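Local coordinates for flagellar hook-associated protein (Burkholderia pseudomallei, PDB 4UT1) that probably serves as a structural component of the bacterial flagellum, as the hook junction protein FlgK, at residues 521-526 with 551-556; 337-342 with 432-437; 320-325 with 575-580; 303-308 with 425-430; 96-101 with 290-295. All blocks are in the same frame, centred on the assembly; numbering follows the deposited sequence.

Helix 287-322 runs through three of the five contacts, a worked example of one long helix receiving distant parts of a chain. Contact 5 packs its early turns on helix 80-106, contact 4 sets the loop 425-430 on its middle, and contact 3 meets helix 572-579 at its last turn; the centres of contacts 5 and 3 lie about 41 Å apart. Contact 2, in the chain beyond that helix, touches contact 4 where the CB of P342 comes 3.6 Å from the CA of P426. Contact 1 stands apart in the D3 region, about 31 Å from contact 3 between centres, and is nested within the chain loop that contact 3 closes.

Contact 1 of 5, residues 521-526 with 551-556. With EDO (1,2-ethanediol), chain I; EDO (1,2-ethanediol), chain U.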
# COMPACT_ATOMS: atom_id res chain seq x y z
N TYR A 521 19.53 42.95 -0.38
CA TYR A 521 18.15 43.06 0.06
C TYR A 521 17.50 44.28 -0.56
O TYR A 521 18.02 45.41 -0.43
CB TYR A 521 18.03 43.13 1.58
CG TYR A 521 16.58 43.29 2.00
CD1 TYR A 521 15.71 42.21 1.96
CD2 TYR A 521 16.08 44.53 2.38
CE1 TYR A 521 14.38 42.35 2.30
CE2 TYR A 521 14.75 44.68 2.73
CZ TYR A 521 13.91 43.60 2.69
OH TYR A 521 12.59 43.76 3.04
N ASP A 522 16.41 44.04 -1.27
CA ASP A 522 15.64 45.08 -1.94
C ASP A 522 14.32 45.31 -1.20
O ASP A 522 13.41 44.49 -1.28
CB ASP A 522 15.39 44.69 -3.40
CG ASP A 522 14.77 45.80 -4.23
OD1 ASP A 522 14.22 46.77 -3.66
OD2 ASP A 522 14.83 45.70 -5.47
N PRO A 523 14.22 46.43 -0.47
CA PRO A 523 13.01 46.74 0.31
C PRO A 523 11.75 46.81 -0.54
O PRO A 523 10.65 46.66 -0.01
CB PRO A 523 13.33 48.12 0.92
CG PRO A 523 14.85 48.17 0.95
CD PRO A 523 15.26 47.46 -0.32
N SER A 524 11.90 47.04 -1.84
CA SER A 524 10.75 47.14 -2.72
C SER A 524 10.19 45.76 -2.99
O SER A 524 9.03 45.61 -3.38
CB SER A 524 11.10 47.84 -4.03
OG SER A 524 11.91 47.03 -4.87
N LYS A 525 11.01 44.74 -2.76
CA LYS A 525 10.65 43.38 -3.10
C LYS A 525 10.57 42.46 -1.88
O LYS A 525 9.86 41.46 -1.89
CB LYS A 525 11.65 42.81 -4.12
CG LYS A 525 11.74 43.58 -5.43
CD LYS A 525 12.90 43.07 -6.29
CE LYS A 525 12.95 43.77 -7.65
NZ LYS A 525 14.15 43.39 -8.44
N GLY A 526 11.33 42.80 -0.84
CA GLY A 526 11.49 41.89 0.29
C GLY A 526 12.31 40.68 -0.15
O GLY A 526 12.75 40.61 -1.30
N SER A 551 10.54 41.60 4.91
CA SER A 551 9.90 42.59 4.06
C SER A 551 10.07 43.94 4.74
O SER A 551 10.58 44.01 5.86
CB SER A 551 8.42 42.27 3.84
OG SER A 551 7.70 42.37 5.04
N GLY A 552 9.65 45.01 4.07
CA GLY A 552 9.80 46.34 4.63
C GLY A 552 11.19 46.93 4.47
O GLY A 552 12.06 46.35 3.81
N THR A 553 11.39 48.08 5.10
CA THR A 553 12.64 48.83 4.96
C THR A 553 13.35 48.98 6.30
O THR A 553 13.03 49.89 7.08
CB THR A 553 12.37 50.22 4.37
OG1 THR A 553 11.68 50.08 3.12
CG2 THR A 553 13.68 50.98 4.14
N PRO A 554 14.34 48.11 6.57
CA PRO A 554 15.11 48.29 7.80
C PRO A 554 15.90 49.60 7.73
O PRO A 554 16.27 50.02 6.63
CB PRO A 554 16.06 47.08 7.81
CG PRO A 554 15.57 46.15 6.70
CD PRO A 554 14.89 47.04 5.71
N ALA A 555 16.14 50.23 8.87
CA ALA A 555 17.05 51.37 8.94
C ALA A 555 18.48 50.85 8.92
O ALA A 555 18.70 49.66 9.08
CB ALA A 555 16.79 52.20 10.18
N ASP A 556 19.45 51.75 8.72
CA ASP A 556 20.85 51.35 8.76
C ASP A 556 21.16 50.82 10.16
O ASP A 556 20.79 51.44 11.16
CB ASP A 556 21.77 52.54 8.40
CG ASP A 556 23.23 52.13 8.32
OD1 ASP A 556 23.55 51.21 7.54
OD2 ASP A 556 24.06 52.70 9.05
C1 EDO I . 16.64 41.23 -3.97
O1 EDO I . 17.80 40.91 -3.20
C2 EDO I . 15.41 40.86 -3.16
O2 EDO I . 15.42 41.56 -1.90
C1 EDO U . 20.28 49.52 15.05
O1 EDO U . 20.33 49.35 16.47
C2 EDO U . 19.38 50.68 14.68
O2 EDO U . 19.40 50.88 13.26
O HOH W 1 9.08 44.52 1.33
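With CG anti to the backbone N (chi1 178°), the side chain of Y521 extends toward 551-556 and delivers its phenol to the backbone at G552. The hydroxyl OH donates to the carbonyl O of G552 at 2.8 Å, tilted only 16° from the carbonyl plane, and that oxygen also lies in the plane of the ring, at its edge. The bond probably limits the swing of the phenol. Along the same side of the ring, CE2 passes 3.8 Å from CD of P554, the proline ring crossing it at a slant.

The setting is a junction of connecting loops in the D3 region: segment 551-556 runs from the end of strand 546-551 toward strand 559-564, and segment 521-526 from strand 519-520 into strand 527-533. D522 opens an Asx turn, in which its OD1 accepts both the backbone N and the OG of S524 from the same face of the carboxylate. Its backbone O takes two further donors, the N atoms of K525 and G526, and so closes the loop.

P523 approaches the second loop with its CB, 3.4 Å from OG1 of T553. A water bridges the backbones beside it, donating to O of P523 and accepting from N of G552 at 2.8 Å. At the end of the turn, G526 lies close against S551, their CA atoms 4.2 Å apart. An ethanediol, probably from the crystallisation liquor, joins the ends of the turn through its O2, which accepts from N of D522 and donates to O of G526.

Contact 2 of 5, residues 337-342 with 432-437; sequences FAVGAP and DGFSLA
Two backbone hydrogen bonds tie A338 to S435, from N of A338 to O of S435 at 2.9 Å and from N of S435 back to O of A338 at 3.0 Å. They define a hydrogen-bonded antiparallel pair; F337 and L436 form the adjoining non-hydrogen-bonded pair. The result is a two-stranded antiparallel ribbon, strands 337-338 and 435-436, which brings together the two ends of the chain portion that contains strands 343-346 to 421-425.

Weaker CA-H...O contacts reinforce this ladder. The CA of F337 lies 3.3 Å from O of S435, and the CA of F434 sits 3.5 Å from O of A338, so each of these carbonyl oxygens meets a CA-H besides its N-H donor.

Apolar contacts occupy one side of the ribbon. The side chain of F434 leaves with CG anti to its backbone N (chi1 -170°), and its ring tip, CZ, reaches CD1 of F337 at 3.6 Å. The two rings meet obliquely, with 32° between their planes. Farther along, CD2 of F434 touches CG1 of V339 at 3.8 Å, while L436 runs alongside F337, its CD1 4.0 Å from CE1 of that ring. Helices 134-193 and 287-322 line this side, together with Y120 of helix 113-129: F434 packs on L151 and F314, and F337 meets the rings of F314 and Y120 edge-to-face.

The division of labour is clear: peptide groups set the strand pairing, whereas the phenylalanines join the ribbon to the helical bundle through uncharged, apolar contacts.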
# COMPACT_ATOMS: atom_id res chain seq x y z
N PHE A 337 3.80 7.50 15.24
CA PHE A 337 3.23 6.25 14.74
C PHE A 337 4.30 5.29 14.24
O PHE A 337 5.40 5.70 13.88
CB PHE A 337 2.22 6.54 13.62
CG PHE A 337 1.04 7.32 14.08
CD1 PHE A 337 -0.04 6.69 14.65
CD2 PHE A 337 1.03 8.72 14.00
CE1 PHE A 337 -1.12 7.41 15.11
CE2 PHE A 337 -0.06 9.44 14.44
CZ PHE A 337 -1.14 8.78 15.00
N ALA A 338 3.97 3.99 14.23
CA ALA A 338 4.88 2.98 13.72
C ALA A 338 4.11 1.93 12.92
O ALA A 338 2.93 1.69 13.16
CB ALA A 338 5.64 2.32 14.87
N VAL A 339 4.78 1.34 11.94
CA VAL A 339 4.22 0.24 11.16
C VAL A 339 5.29 -0.82 10.92
O VAL A 339 6.49 -0.52 10.97
CB VAL A 339 3.66 0.71 9.80
CG1 VAL A 339 2.64 1.81 9.99
CG2 VAL A 339 4.80 1.19 8.91
N GLY A 340 4.88 -2.05 10.65
CA GLY A 340 5.82 -3.11 10.35
C GLY A 340 6.43 -2.93 8.97
O GLY A 340 5.92 -2.15 8.16
N ALA A 341 7.52 -3.65 8.69
CA ALA A 341 8.20 -3.49 7.41
C ALA A 341 7.49 -4.28 6.33
O ALA A 341 6.62 -5.10 6.62
CB ALA A 341 9.67 -3.93 7.52
N PRO A 342 7.83 -4.01 5.07
CA PRO A 342 7.26 -4.77 3.96
C PRO A 342 7.40 -6.28 4.17
O PRO A 342 8.26 -6.73 4.93
CB PRO A 342 8.08 -4.30 2.77
CG PRO A 342 8.38 -2.87 3.10
CD PRO A 342 8.59 -2.84 4.60
N ASP A 432 -1.72 -4.41 10.26
CA ASP A 432 -1.68 -5.30 11.42
C ASP A 432 -0.71 -4.79 12.47
O ASP A 432 -0.88 -5.06 13.66
CB ASP A 432 -1.30 -6.73 11.00
CG ASP A 432 -2.39 -7.42 10.20
OD1 ASP A 432 -3.58 -7.26 10.53
OD2 ASP A 432 -2.04 -8.14 9.24
N GLY A 433 0.31 -4.06 12.03
CA GLY A 433 1.30 -3.50 12.93
C GLY A 433 1.12 -2.02 13.25
O GLY A 433 1.88 -1.47 14.04
N PHE A 434 0.10 -1.39 12.66
CA PHE A 434 -0.12 0.05 12.87
C PHE A 434 -0.33 0.37 14.35
O PHE A 434 -1.21 -0.20 14.99
CB PHE A 434 -1.33 0.55 12.07
CG PHE A 434 -1.46 2.05 12.07
CD1 PHE A 434 -2.16 2.71 13.07
CD2 PHE A 434 -0.86 2.81 11.07
CE1 PHE A 434 -2.26 4.11 13.08
CE2 PHE A 434 -0.97 4.20 11.08
CZ PHE A 434 -1.68 4.84 12.08
N SER A 435 0.46 1.29 14.89
CA SER A 435 0.25 1.68 16.28
C SER A 435 0.80 3.05 16.60
O SER A 435 1.57 3.61 15.85
CB SER A 435 0.89 0.68 17.22
OG SER A 435 2.26 0.54 16.93
N LEU A 436 0.38 3.57 17.75
CA LEU A 436 0.95 4.78 18.28
C LEU A 436 2.34 4.43 18.78
O LEU A 436 2.51 3.46 19.52
CB LEU A 436 0.06 5.35 19.40
CG LEU A 436 -1.22 6.08 19.00
CD1 LEU A 436 -2.21 5.17 18.27
CD2 LEU A 436 -1.90 6.73 20.23
N ALA A 437 3.36 5.18 18.35
CA ALA A 437 4.69 4.98 18.89
C ALA A 437 4.73 5.38 20.36
O ALA A 437 5.49 4.83 21.15
CB ALA A 437 5.71 5.76 18.09

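Contact 3 of 5, residues 320-325 with 575-580; sequences AQNALG and LALSQL
Q321 and L577 lie alongside each other, pointing opposite ways, where helix 287-322, in its last turn, meets the short helix 572-579. This is helix-to-helix packing at one end of the helical domain, between parts of the chain some 250 residues apart, and helix 113-129 also covers it, with L124 against L577 and F121 against L580.

The glutamine does most of the touching. Its CB rests against two leucine methyls, CD2 of L577 at 3.6 Å and CD1 of L580 at 3.7 Å. Beyond CG the chain bends (chi2 59°), which turns the amide along the helix toward A576 instead of letting it extend past the leucines. NE2 there lies 3.5 Å from CB of A576 and donates a hydrogen bond to OD1 of N573, one turn or so earlier in the chain. One side chain thus offers its aliphatic part to the leucines and its polar end to the start of the same short helix.

N322 comes at L577 from another direction, the two side chains crossing at a slant. Its amide is buried but well satisfied: ND2 donates to the carbonyl oxygens of G334 and A443, and OD1 accepts from N of A445. These bonds hold the amide in a fixed rotation, and in that pose OD1 also faces the leucine, 3.7 Å from CD1 of L577.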
# COMPACT_ATOMS: atom_id res chain seq x y z
N ALA A 320 7.45 12.49 10.03
CA ALA A 320 8.43 13.40 9.44
C ALA A 320 8.20 14.82 9.91
O ALA A 320 9.16 15.57 10.18
CB ALA A 320 8.37 13.33 7.91
N GLN A 321 6.93 15.21 10.00
CA GLN A 321 6.58 16.56 10.44
C GLN A 321 6.80 16.73 11.94
O GLN A 321 7.22 17.79 12.38
CB GLN A 321 5.13 16.91 10.07
CG GLN A 321 4.79 18.41 10.19
CD GLN A 321 5.68 19.28 9.29
OE1 GLN A 321 5.82 19.02 8.10
NE2 GLN A 321 6.28 20.32 9.87
N ASN A 322 6.52 15.71 12.73
CA ASN A 322 6.77 15.83 14.16
C ASN A 322 8.27 16.01 14.46
O ASN A 322 8.65 16.78 15.37
CB ASN A 322 6.20 14.63 14.93
CG ASN A 322 5.89 14.97 16.36
OD1 ASN A 322 5.13 15.91 16.64
ND2 ASN A 322 6.49 14.24 17.29
N ALA A 323 9.11 15.34 13.66
CA ALA A 323 10.56 15.43 13.77
C ALA A 323 11.08 16.83 13.43
O ALA A 323 12.24 17.12 13.65
CB ALA A 323 11.23 14.38 12.87
N LEU A 324 10.22 17.68 12.86
CA LEU A 324 10.59 19.08 12.57
C LEU A 324 10.17 20.04 13.69
O LEU A 324 10.41 21.24 13.58
CB LEU A 324 9.96 19.54 11.25
CG LEU A 324 10.45 18.83 9.99
CD1 LEU A 324 9.77 19.38 8.75
CD2 LEU A 324 11.96 18.95 9.88
N GLY A 325 9.53 19.54 14.74
CA GLY A 325 9.16 20.40 15.85
C GLY A 325 9.93 20.07 17.11
O GLY A 325 10.78 19.18 17.11
N LEU A 575 0.45 23.35 13.85
CA LEU A 575 -0.28 23.89 12.71
C LEU A 575 0.14 23.17 11.43
O LEU A 575 -0.70 22.79 10.62
CB LEU A 575 -0.06 25.41 12.58
CG LEU A 575 -0.78 26.05 11.38
CD1 LEU A 575 -2.27 25.86 11.51
CD2 LEU A 575 -0.46 27.54 11.24
N ALA A 576 1.45 22.98 11.27
CA ALA A 576 1.98 22.29 10.10
C ALA A 576 1.49 20.82 10.07
O ALA A 576 1.08 20.31 9.03
CB ALA A 576 3.50 22.36 10.07
N LEU A 577 1.54 20.17 11.23
CA LEU A 577 1.02 18.80 11.34
C LEU A 577 -0.43 18.73 10.86
O LEU A 577 -0.77 17.85 10.07
CB LEU A 577 1.11 18.29 12.78
CG LEU A 577 2.48 17.81 13.24
CD1 LEU A 577 2.57 17.88 14.75
CD2 LEU A 577 2.75 16.37 12.74
N SER A 578 -1.26 19.66 11.35
CA SER A 578 -2.69 19.67 11.03
C SER A 578 -2.95 19.87 9.54
O SER A 578 -3.91 19.34 9.00
CB SER A 578 -3.42 20.77 11.82
OG SER A 578 -3.17 22.05 11.26
N GLN A 579 -2.08 20.62 8.87
CA GLN A 579 -2.28 20.88 7.45
C GLN A 579 -1.84 19.71 6.54
O GLN A 579 -2.07 19.73 5.33
CB GLN A 579 -1.54 22.16 7.06
CG GLN A 579 -2.17 23.42 7.67
CD GLN A 579 -1.27 24.65 7.49
OE1 GLN A 579 -0.09 24.53 7.18
NE2 GLN A 579 -1.84 25.83 7.70
N LEU A 580 -1.22 18.69 7.13
CA LEU A 580 -0.89 17.48 6.36
C LEU A 580 -2.11 16.82 5.74
O LEU A 580 -1.99 16.03 4.79
CB LEU A 580 -0.17 16.47 7.25
CG LEU A 580 1.25 16.88 7.65
CD1 LEU A 580 1.84 15.88 8.64
CD2 LEU A 580 2.11 17.00 6.41

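Contact 4 of 5, residues 303-308 with 425-430; sequences AQAQLG and LPTRGA
T427 meets helix 287-322 through its hydroxyl: OG1 donates to the carbonyl O of A305 at 2.7 Å, in the carbonyl plane and on a lone pair. A chi1 of 60° places OG1 between the backbone N and the carbonyl carbon, the crowded position, from which it can reach the helix. The backbone O of T427 adds a CA-H...O contact with G308, 3.2 Å from its CA. With no side chain on G308, the loop backbone can settle directly against the helix.

R428 follows, its CG packed 3.4 Å from the amide carbon CD of Q304, the two side chains crossing at about a right angle. The extended glutamine also brings NE2 to 3.0 Å from the backbone O of R428, while its OE1 accepts from R162. Farther out, one face of the R428 guanidinium is covered by CD1 of L425, 3.7 Å above its plane. NH1 forms a salt bridge with D256 and NH2 one with D370, so the buried positive charge is balanced by two carboxylates.

At A430, CB closes the contact 3.6 Å from the carbonyl O of G308. The segment turns back on itself from T427 to A430, with N of A430 bonded to O of T427. The arrangement is a type I beta turn packed on a helix, where the chain leaving strand 421-425 returns to the long helices.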
# COMPACT_ATOMS: atom_id res chain seq x y z
N ALA A 303 -7.20 -4.27 -2.47
CA ALA A 303 -7.83 -3.38 -1.51
C ALA A 303 -6.97 -3.27 -0.27
O ALA A 303 -6.81 -2.18 0.26
CB ALA A 303 -9.23 -3.86 -1.14
N GLN A 304 -6.43 -4.38 0.21
CA GLN A 304 -5.62 -4.28 1.42
C GLN A 304 -4.31 -3.54 1.15
O GLN A 304 -3.82 -2.81 2.01
CB GLN A 304 -5.34 -5.64 2.04
CG GLN A 304 -4.72 -5.47 3.43
CD GLN A 304 -4.57 -6.75 4.18
OE1 GLN A 304 -4.92 -7.83 3.68
NE2 GLN A 304 -4.04 -6.65 5.39
N ALA A 305 -3.74 -3.73 -0.04
CA ALA A 305 -2.50 -3.03 -0.39
C ALA A 305 -2.75 -1.53 -0.44
O ALA A 305 -1.89 -0.72 -0.04
CB ALA A 305 -1.96 -3.53 -1.73
N GLN A 306 -3.90 -1.14 -0.97
CA GLN A 306 -4.26 0.28 -1.05
C GLN A 306 -4.51 0.89 0.32
O GLN A 306 -4.06 2.00 0.60
CB GLN A 306 -5.49 0.45 -1.94
CG GLN A 306 -5.22 0.08 -3.40
CD GLN A 306 -6.49 -0.20 -4.19
OE1 GLN A 306 -7.58 0.24 -3.81
NE2 GLN A 306 -6.35 -0.94 -5.28
N LEU A 307 -5.26 0.19 1.17
CA LEU A 307 -5.56 0.73 2.48
C LEU A 307 -4.29 0.72 3.33
O LEU A 307 -4.05 1.63 4.09
CB LEU A 307 -6.67 -0.05 3.17
CG LEU A 307 -7.07 0.47 4.55
CD1 LEU A 307 -7.56 1.92 4.48
CD2 LEU A 307 -8.11 -0.43 5.18
N GLY A 308 -3.47 -0.31 3.16
CA GLY A 308 -2.18 -0.35 3.83
C GLY A 308 -1.29 0.82 3.43
O GLY A 308 -0.55 1.38 4.25
N LEU A 425 5.42 -7.49 -0.78
CA LEU A 425 4.16 -6.92 -0.31
C LEU A 425 4.49 -5.73 0.57
O LEU A 425 4.58 -5.87 1.80
CB LEU A 425 3.34 -7.96 0.47
CG LEU A 425 3.11 -9.35 -0.15
CD1 LEU A 425 2.30 -10.23 0.79
CD2 LEU A 425 2.38 -9.23 -1.49
N PRO A 426 4.71 -4.56 -0.04
CA PRO A 426 5.21 -3.42 0.72
C PRO A 426 4.21 -2.85 1.72
O PRO A 426 4.67 -2.30 2.72
CB PRO A 426 5.52 -2.39 -0.36
CG PRO A 426 5.67 -3.21 -1.65
CD PRO A 426 4.63 -4.28 -1.48
N THR A 427 2.91 -3.00 1.49
CA THR A 427 1.92 -2.31 2.33
C THR A 427 0.80 -3.18 2.90
O THR A 427 0.05 -2.70 3.75
CB THR A 427 1.23 -1.17 1.56
OG1 THR A 427 0.56 -1.69 0.41
CG2 THR A 427 2.25 -0.11 1.14
N ARG A 428 0.67 -4.42 2.45
CA ARG A 428 -0.43 -5.25 2.95
C ARG A 428 -0.41 -5.35 4.48
O ARG A 428 -1.45 -5.22 5.13
CB ARG A 428 -0.38 -6.67 2.37
CG ARG A 428 -1.58 -7.50 2.81
CD ARG A 428 -1.53 -8.95 2.34
NE ARG A 428 -1.58 -9.07 0.89
CZ ARG A 428 -1.46 -10.22 0.24
NH1 ARG A 428 -1.29 -11.36 0.92
NH2 ARG A 428 -1.52 -10.24 -1.09
N GLY A 429 0.78 -5.58 5.03
CA GLY A 429 0.95 -5.77 6.47
C GLY A 429 1.01 -4.53 7.33
O GLY A 429 1.14 -4.62 8.56
N ALA A 430 0.92 -3.36 6.72
CA ALA A 430 1.03 -2.12 7.47
C ALA A 430 -0.09 -1.97 8.49
O ALA A 430 0.10 -1.35 9.54
CB ALA A 430 1.04 -0.93 6.52

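Contact 5 of 5, residues 96-101 with 290-295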
# COMPACT_ATOMS: atom_id res chain seq x y z
N TYR A 96 -19.46 -12.01 -6.62
CA TYR A 96 -20.40 -11.02 -6.10
C TYR A 96 -20.59 -11.13 -4.58
O TYR A 96 -20.46 -10.14 -3.85
CB TYR A 96 -21.78 -11.12 -6.78
CG TYR A 96 -22.75 -10.16 -6.14
CD1 TYR A 96 -22.46 -8.80 -6.11
CD2 TYR A 96 -23.91 -10.59 -5.53
CE1 TYR A 96 -23.31 -7.90 -5.51
CE2 TYR A 96 -24.78 -9.68 -4.92
CZ TYR A 96 -24.47 -8.34 -4.91
OH TYR A 96 -25.31 -7.43 -4.32
N THR A 97 -20.90 -12.33 -4.10
CA THR A 97 -21.17 -12.54 -2.68
C THR A 97 -19.99 -12.03 -1.83
O THR A 97 -20.19 -11.34 -0.83
CB THR A 97 -21.45 -14.02 -2.37
OG1 THR A 97 -22.67 -14.40 -3.01
CG2 THR A 97 -21.61 -14.23 -0.88
N LEU A 98 -18.78 -12.32 -2.28
CA LEU A 98 -17.60 -11.96 -1.51
C LEU A 98 -17.34 -10.46 -1.53
O LEU A 98 -17.01 -9.87 -0.50
CB LEU A 98 -16.37 -12.71 -2.04
CG LEU A 98 -16.34 -14.21 -1.76
CD1 LEU A 98 -15.23 -14.84 -2.55
CD2 LEU A 98 -16.16 -14.45 -0.27
N VAL A 99 -17.49 -9.84 -2.69
CA VAL A 99 -17.21 -8.41 -2.78
C VAL A 99 -18.35 -7.63 -2.13
O VAL A 99 -18.14 -6.56 -1.57
CB VAL A 99 -16.96 -7.94 -4.23
CG1 VAL A 99 -18.18 -8.17 -5.09
CG2 VAL A 99 -16.55 -6.46 -4.27
N ALA A 100 -19.57 -8.18 -2.18
CA ALA A 100 -20.68 -7.53 -1.50
C ALA A 100 -20.43 -7.51 0.01
O ALA A 100 -20.66 -6.50 0.69
CB ALA A 100 -22.00 -8.22 -1.82
N GLN A 101 -19.96 -8.64 0.53
CA GLN A 101 -19.55 -8.75 1.93
C GLN A 101 -18.48 -7.70 2.28
O GLN A 101 -18.62 -6.98 3.28
CB GLN A 101 -19.01 -10.16 2.24
CG GLN A 101 -18.58 -10.33 3.69
CD GLN A 101 -17.89 -11.66 3.96
OE1 GLN A 101 -17.23 -11.82 4.99
NE2 GLN A 101 -18.03 -12.60 3.04
N GLY A 290 -13.12 -20.26 -9.52
CA GLY A 290 -12.75 -19.07 -10.25
C GLY A 290 -13.24 -17.79 -9.59
O GLY A 290 -12.55 -16.76 -9.62
N GLY A 291 -14.43 -17.85 -9.01
CA GLY A 291 -14.99 -16.70 -8.31
C GLY A 291 -14.19 -16.37 -7.06
O GLY A 291 -13.97 -15.19 -6.74
N LEU A 292 -13.76 -17.41 -6.35
CA LEU A 292 -12.95 -17.21 -5.15
C LEU A 292 -11.62 -16.58 -5.52
O LEU A 292 -11.20 -15.60 -4.91
CB LEU A 292 -12.70 -18.54 -4.43
CG LEU A 292 -13.86 -19.11 -3.61
CD1 LEU A 292 -13.69 -20.61 -3.43
CD2 LEU A 292 -13.92 -18.42 -2.25
N LEU A 293 -10.96 -17.17 -6.51
CA LEU A 293 -9.66 -16.71 -6.96
C LEU A 293 -9.69 -15.29 -7.54
O LEU A 293 -8.83 -14.48 -7.23
CB LEU A 293 -9.08 -17.68 -7.99
CG LEU A 293 -8.83 -19.08 -7.44
CD1 LEU A 293 -8.41 -20.06 -8.54
CD2 LEU A 293 -7.79 -19.04 -6.32
N ALA A 294 -10.68 -15.00 -8.38
CA ALA A 294 -10.79 -13.65 -8.95
C ALA A 294 -11.03 -12.58 -7.88
O ALA A 294 -10.46 -11.48 -7.95
CB ALA A 294 -11.91 -13.61 -9.99
N PHE A 295 -11.87 -12.89 -6.90
CA PHE A 295 -12.11 -11.98 -5.78
C PHE A 295 -10.82 -11.69 -5.05
O PHE A 295 -10.50 -10.54 -4.75
CB PHE A 295 -13.16 -12.57 -4.81
CG PHE A 295 -13.24 -11.85 -3.49
CD1 PHE A 295 -13.82 -10.60 -3.41
CD2 PHE A 295 -12.74 -12.43 -2.33
CE1 PHE A 295 -13.90 -9.94 -2.19
CE2 PHE A 295 -12.81 -11.77 -1.11
CZ PHE A 295 -13.39 -10.52 -1.05
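L98 lies across the ring of F295, its CB 3.4 Å from the ring centroid and only 6° off the normal, a CH-pi contact almost exactly over the middle of the face. The pose depends on both side chains. F295 has CG anti to its backbone N, which carries the ring across to helix 80-106. In L98, CG stands anti to the carbonyl carbon instead (chi1 -71°), so that the branch beyond CB continues back toward helix 290-295. There CD1 sits 3.5 Å from CD2 of the phenylalanine and 3.8 Å from CD2 of L292, bridging the ring and the second leucine.

The two segments belong to the helical domain and run at 36° to one another, with axes 9.6 Å apart at closest approach. Their side chains mesh within a bundle of long helices: helix 134-193 packs on L292 through L169 and T172, and helix 593-630 covers V99 through A607 and L611.

V99 also borders the ring. Its CB is 4.2 Å from CE1 of F295, and its backbone N approaches the same carbon obliquely at 3.6 Å. The ring also runs along the backbone of L98, CE1 coming 3.5 Å from its carbonyl O. L292 begins by pointing away from helix 80-106, yet its far methyl CD2 swings round to meet L98, and Y95, one helical turn before V99, touches F295 as well.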